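Local coordinates for absent in melanoma 1 protein (Homo sapiens, PDB 3CW3) that may suppress malignant melanoma, perhaps through interactions with the cytoskeleton, and is represented here by one of its beta/gamma-crystallin domains, at residues P32-K37 / V87-I92; I16-D21 / S26-S31. One frame throughout, in Å; residues are numbered along the deposited sequence.

Both contacts are apolar and lie in one beta/gamma-crystallin domain, their centres about 7 Å apart. Contact 1 is buried, near the centre of the chain, and joins strand 33-40 of the four-strand sheet, and P32 just before it, to the loop leading into strand 91-95, an edge strand of the other sheet. Contact 2 sits farther out and is partly buried; there the edge strand 16-18 meets the loop that leads to strand 33-40. Aliphatic side chains do all the side-chain work in contact 1, whereas contact 2 is built round an indole. The two adjoin at a probable backbone hydrogen bond from V87 N to S31 O.

Contact 1: residues P32-K37 / V87-I92; sequences PVILIK and VVIGSI
The backbones come closest at P32 and V87, whose CA atoms lie 5.2 Å apart, and from there strand 33-40 and the run toward strand 91-95 draw away from each other. At this near end the carbonyl O of P32 rests 3.5 Å from CG2 of V87, a packing contact between a backbone oxygen and a methyl group. The other methyl of V87, CG1, meets CD1 of I34 at 3.9 Å. I34 gets there with its long branch set between its own N and carbonyl carbon (chi1 61°) and then fully extended (chi2 178°), which sends CD1 across the gap at a slant to V87. The same CD1 lies 4.4 Å from CD1 of I89, a looser touch. This is the interior of a Greek-key domain: I34 and I36 point inward from the four-strand sheet, while V87 and I89 answer from the segment entering the last strand of the second sheet. Around it, V88 O accepts a hydrogen bond from W69 NE1, consistent with the tryptophan corner recognised in this domain. A classic beta bulge at G90 and S91 lies opposite Y46, and a bound glycerol lies about 4 Å from the side chain of V87.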
loop_
_atom_site.group_PDB
_atom_site.type_symbol
_atom_site.label_atom_id
_atom_site.label_comp_id
_atom_site.label_asym_id
_atom_site.label_seq_id
_atom_site.Cartn_x
_atom_site.Cartn_y
_atom_site.Cartn_z
ATOM N N PRO A 32 3.440 -9.194 -5.404
ATOM C CA PRO A 32 4.366 -9.216 -4.262
ATOM C C PRO A 32 5.125 -7.901 -4.120
ATOM O O PRO A 32 5.529 -7.510 -3.021
ATOM C CB PRO A 32 5.293 -10.381 -4.593
ATOM C CG PRO A 32 4.397 -11.311 -5.372
ATOM C CD PRO A 32 3.675 -10.350 -6.289
ATOM N N VAL A 33 5.324 -7.228 -5.246
ATOM C CA VAL A 33 6.023 -5.954 -5.259
ATOM C C VAL A 33 5.226 -4.954 -6.086
ATOM O O VAL A 33 5.001 -5.156 -7.281
ATOM C CB VAL A 33 7.437 -6.096 -5.866
ATOM C CG1 VAL A 33 8.142 -4.744 -5.865
ATOM C CG2 VAL A 33 8.241 -7.121 -5.079
ATOM N N ILE A 34 4.795 -3.876 -5.443
ATOM C CA ILE A 34 4.025 -2.852 -6.129
ATOM C C ILE A 34 4.658 -1.491 -5.892
ATOM O O ILE A 34 5.398 -1.291 -4.926
ATOM C CB ILE A 34 2.562 -2.813 -5.627
ATOM C CG1 ILE A 34 2.535 -2.496 -4.128
ATOM C CG2 ILE A 34 1.877 -4.149 -5.902
ATOM C CD1 ILE A 34 1.139 -2.390 -3.548
ATOM N N LEU A 35 4.377 -0.560 -6.791
ATOM C CA LEU A 35 4.900 0.788 -6.659
ATOM C C LEU A 35 3.731 1.705 -6.328
ATOM O O LEU A 35 2.783 1.817 -7.106
ATOM C CB LEU A 35 5.562 1.237 -7.965
ATOM C CG LEU A 35 6.157 2.647 -7.964
ATOM C CD1 LEU A 35 7.308 2.722 -6.964
ATOM C CD2 LEU A 35 6.639 2.993 -9.367
ATOM N N ILE A 36 3.790 2.323 -5.154
ATOM C CA ILE A 36 2.757 3.249 -4.713
ATOM C C ILE A 36 3.315 4.634 -5.001
ATOM O O ILE A 36 4.363 5.004 -4.472
ATOM C CB ILE A 36 2.496 3.160 -3.191
ATOM C CG1 ILE A 36 2.106 1.734 -2.785
ATOM C CG2 ILE A 36 1.412 4.155 -2.802
ATOM C CD1 ILE A 36 0.850 1.205 -3.447
ATOM N N LYS A 37 2.624 5.394 -5.839
ATOM C CA LYS A 37 3.085 6.727 -6.181
ATOM C C LYS A 37 2.093 7.802 -5.761
ATOM O O LYS A 37 1.054 7.989 -6.404
ATOM C CB LYS A 37 3.344 6.823 -7.690
ATOM C CG LYS A 37 3.870 8.180 -8.146
ATOM C CD LYS A 37 4.172 8.188 -9.641
ATOM C CE LYS A 37 4.645 9.560 -10.104
ATOM N NZ LYS A 37 5.891 9.973 -9.406
ATOM N N VAL A 87 0.774 -8.278 -2.260
ATOM C CA VAL A 87 0.586 -7.295 -1.205
ATOM C C VAL A 87 -0.916 -7.078 -1.065
ATOM O O VAL A 87 -1.618 -6.909 -2.062
ATOM C CB VAL A 87 1.258 -5.948 -1.565
ATOM C CG1 VAL A 87 0.794 -4.854 -0.606
ATOM C CG2 VAL A 87 2.770 -6.093 -1.503
ATOM N N VAL A 88 -1.413 -7.105 0.165
ATOM C CA VAL A 88 -2.831 -6.884 0.395
ATOM C C VAL A 88 -3.052 -5.592 1.178
ATOM O O VAL A 88 -2.452 -5.381 2.235
ATOM C CB VAL A 88 -3.473 -8.054 1.175
ATOM C CG1 VAL A 88 -4.927 -7.728 1.498
ATOM C CG2 VAL A 88 -3.392 -9.337 0.350
ATOM N N ILE A 89 -3.908 -4.728 0.644
ATOM C CA ILE A 89 -4.236 -3.464 1.292
ATOM C C ILE A 89 -5.691 -3.542 1.747
ATOM O O ILE A 89 -6.579 -3.880 0.957
ATOM C CB ILE A 89 -4.056 -2.269 0.320
ATOM C CG1 ILE A 89 -2.600 -2.186 -0.142
ATOM C CG2 ILE A 89 -4.452 -0.970 1.007
ATOM C CD1 ILE A 89 -2.342 -1.094 -1.168
ATOM N N GLY A 90 -5.932 -3.241 3.022
ATOM C CA GLY A 90 -7.281 -3.303 3.564
ATOM C C GLY A 90 -8.152 -2.110 3.212
ATOM O O GLY A 90 -9.329 -2.256 2.890
ATOM N N SER A 91 -7.575 -0.921 3.287
ATOM C CA SER A 91 -8.302 0.299 2.974
ATOM C C SER A 91 -7.314 1.430 2.762
ATOM O O SER A 91 -6.175 1.368 3.231
ATOM C CB SER A 91 -9.289 0.643 4.103
ATOM O OG SER A 91 -8.670 0.589 5.378
ATOM N N ILE A 92 -7.751 2.451 2.037
ATOM C CA ILE A 92 -6.909 3.599 1.736
ATOM C C ILE A 92 -7.650 4.866 2.142
ATOM O O ILE A 92 -8.772 5.119 1.689
ATOM C CB ILE A 92 -6.567 3.639 0.221
ATOM C CG1 ILE A 92 -5.684 2.436 -0.130
ATOM C CG2 ILE A 92 -5.896 4.950 -0.137
ATOM C CD1 ILE A 92 -5.311 2.329 -1.609
#

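Contact 2: residues I16-D21 / S26-S31; sequences IEVFSD and SSWSLS
I16 and W28 carry most of this contact, and they do it entirely with side chains, since their CA atoms, the nearest pair between the segments, are 9.8 Å apart. Two methyls of I16 reach the benzene half of the indole from the same side of its plane. CD1 comes to 3.8 Å from CE3 of W28, approaching obliquely, while CG2 lies 3.9 Å from CH2. Both can touch because the long branch stands beside the backbone N (chi1 -61°) and runs on extended, leaving CG2 to spread the other way along the ring. I16 CD1 has a second neighbour in L30, whose CD2 is 3.8 Å from it; the two side chains cross at about a right angle, and this one methyl touches both the leucine and the tryptophan. V18, two residues along the strand, makes a different kind of approach: its CG2 sits at the ring's edge, near the plane, 4.0 Å from CH2 of W28. The indole is thus met by strand 16-18 from one side of its plane and at its edge, and I92 packs on the other side of its plane. I5 of the adjoining strand also touches W28. Beyond strand 16-18, the chain is tied to the C-terminal strand by D21, whose OD1 forms a salt bridge with R93 and a hydrogen bond with H94 N. I16, V18, W28 and L30 pack strand 16-18 against the loop leading to strand 33-40, an arrangement that belongs to the first Greek-key motif of a beta/gamma-crystallin domain.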
loop_
_atom_site.group_PDB
_atom_site.type_symbol
_atom_site.label_atom_id
_atom_site.label_comp_id
_atom_site.label_asym_id
_atom_site.label_seq_id
_atom_site.Cartn_x
_atom_site.Cartn_y
_atom_site.Cartn_z
ATOM N N ILE A 16 -3.844 1.465 -10.714
ATOM C CA ILE A 16 -5.120 1.773 -10.108
ATOM C C ILE A 16 -4.958 3.218 -9.667
ATOM O O ILE A 16 -4.059 3.531 -8.882
ATOM C CB ILE A 16 -5.378 0.875 -8.886
ATOM C CG1 ILE A 16 -5.399 -0.592 -9.325
ATOM C CG2 ILE A 16 -6.686 1.263 -8.225
ATOM C CD1 ILE A 16 -5.360 -1.586 -8.179
ATOM N N GLU A 17 -5.800 4.099 -10.199
ATOM C CA GLU A 17 -5.739 5.515 -9.858
ATOM C C GLU A 17 -6.753 5.817 -8.765
ATOM O O GLU A 17 -7.962 5.709 -8.982
ATOM C CB GLU A 17 -6.010 6.366 -11.103
ATOM C CG GLU A 17 -4.892 6.280 -12.135
ATOM C CD GLU A 17 -5.150 7.131 -13.367
ATOM O OE1 GLU A 17 -5.767 8.208 -13.235
ATOM O OE2 GLU A 17 -4.718 6.730 -14.467
ATOM N N VAL A 18 -6.256 6.184 -7.586
ATOM C CA VAL A 18 -7.128 6.474 -6.449
ATOM C C VAL A 18 -7.287 7.971 -6.191
ATOM O O VAL A 18 -6.314 8.671 -5.910
ATOM C CB VAL A 18 -6.593 5.796 -5.169
ATOM C CG1 VAL A 18 -7.576 5.994 -4.015
ATOM C CG2 VAL A 18 -6.357 4.307 -5.432
ATOM N N PHE A 19 -8.528 8.447 -6.280
ATOM C CA PHE A 19 -8.850 9.863 -6.075
ATOM C C PHE A 19 -9.663 10.096 -4.803
ATOM O O PHE A 19 -10.033 11.235 -4.498
ATOM C CB PHE A 19 -9.677 10.392 -7.249
ATOM C CG PHE A 19 -8.926 10.486 -8.542
ATOM C CD1 PHE A 19 -8.346 11.688 -8.935
ATOM C CD2 PHE A 19 -8.822 9.385 -9.384
ATOM C CE1 PHE A 19 -7.678 11.791 -10.152
ATOM C CE2 PHE A 19 -8.154 9.477 -10.600
ATOM C CZ PHE A 19 -7.582 10.682 -10.987
ATOM N N SER A 20 -9.958 9.034 -4.065
ATOM C CA SER A 20 -10.766 9.195 -2.863
ATOM C C SER A 20 -10.613 8.048 -1.878
ATOM O O SER A 20 -9.928 7.063 -2.154
ATOM C CB SER A 20 -12.236 9.304 -3.265
ATOM O OG SER A 20 -12.612 8.162 -4.018
ATOM N N ASP A 21 -11.264 8.194 -0.727
ATOM C CA ASP A 21 -11.246 7.167 0.309
ATOM C C ASP A 21 -11.810 5.859 -0.232
ATOM O O ASP A 21 -12.805 5.857 -0.958
ATOM C CB ASP A 21 -12.125 7.573 1.496
ATOM C CG ASP A 21 -11.580 8.756 2.254
ATOM O OD1 ASP A 21 -10.445 8.666 2.759
ATOM O OD2 ASP A 21 -12.295 9.776 2.352
ATOM N N SER A 26 -9.585 -4.776 0.175
ATOM C CA SER A 26 -9.176 -6.166 0.377
ATOM C C SER A 26 -9.430 -7.133 -0.778
ATOM O O SER A 26 -8.783 -8.176 -0.857
ATOM C CB SER A 26 -9.800 -6.725 1.663
ATOM O OG SER A 26 -11.198 -6.900 1.536
ATOM N N SER A 27 -10.354 -6.798 -1.673
ATOM C CA SER A 27 -10.638 -7.676 -2.799
ATOM C C SER A 27 -9.640 -7.447 -3.931
ATOM O O SER A 27 -9.600 -8.212 -4.892
ATOM C CB SER A 27 -12.057 -7.439 -3.320
ATOM O OG SER A 27 -12.131 -6.220 -4.037
ATOM N N TRP A 28 -8.842 -6.388 -3.817
ATOM C CA TRP A 28 -7.851 -6.058 -4.841
ATOM C C TRP A 28 -6.713 -7.080 -4.874
ATOM O O TRP A 28 -6.023 -7.279 -3.872
ATOM C CB TRP A 28 -7.240 -4.680 -4.577
ATOM C CG TRP A 28 -8.193 -3.515 -4.613
ATOM C CD1 TRP A 28 -9.560 -3.559 -4.638
ATOM C CD2 TRP A 28 -7.835 -2.127 -4.583
ATOM N NE1 TRP A 28 -10.073 -2.280 -4.624
ATOM C CE2 TRP A 28 -9.037 -1.384 -4.589
ATOM C CE3 TRP A 28 -6.614 -1.439 -4.546
ATOM C CZ2 TRP A 28 -9.054 0.016 -4.563
ATOM C CZ3 TRP A 28 -6.630 -0.048 -4.517
ATOM C CH2 TRP A 28 -7.846 0.665 -4.527
ATOM N N SER A 29 -6.514 -7.710 -6.028
ATOM C CA SER A 29 -5.442 -8.686 -6.204
ATOM C C SER A 29 -4.277 -7.940 -6.853
ATOM O O SER A 29 -4.344 -7.569 -8.025
ATOM C CB SER A 29 -5.909 -9.826 -7.113
ATOM O OG SER A 29 -4.898 -10.803 -7.273
ATOM N N LEU A 30 -3.215 -7.716 -6.089
ATOM C CA LEU A 30 -2.059 -6.980 -6.589
ATOM C C LEU A 30 -0.879 -7.890 -6.950
ATOM O O LEU A 30 -1.041 -8.847 -7.706
ATOM C CB LEU A 30 -1.649 -5.936 -5.544
ATOM C CG LEU A 30 -2.795 -5.003 -5.117
ATOM C CD1 LEU A 30 -2.348 -4.115 -3.964
ATOM C CD2 LEU A 30 -3.250 -4.159 -6.310
ATOM N N SER A 31 0.304 -7.581 -6.424
ATOM C CA SER A 31 1.506 -8.377 -6.683
ATOM C C SER A 31 2.411 -8.328 -5.456
ATOM O O SER A 31 2.195 -7.519 -4.556
ATOM C CB SER A 31 2.268 -7.823 -7.894
ATOM O OG SER A 31 1.482 -7.881 -9.075
#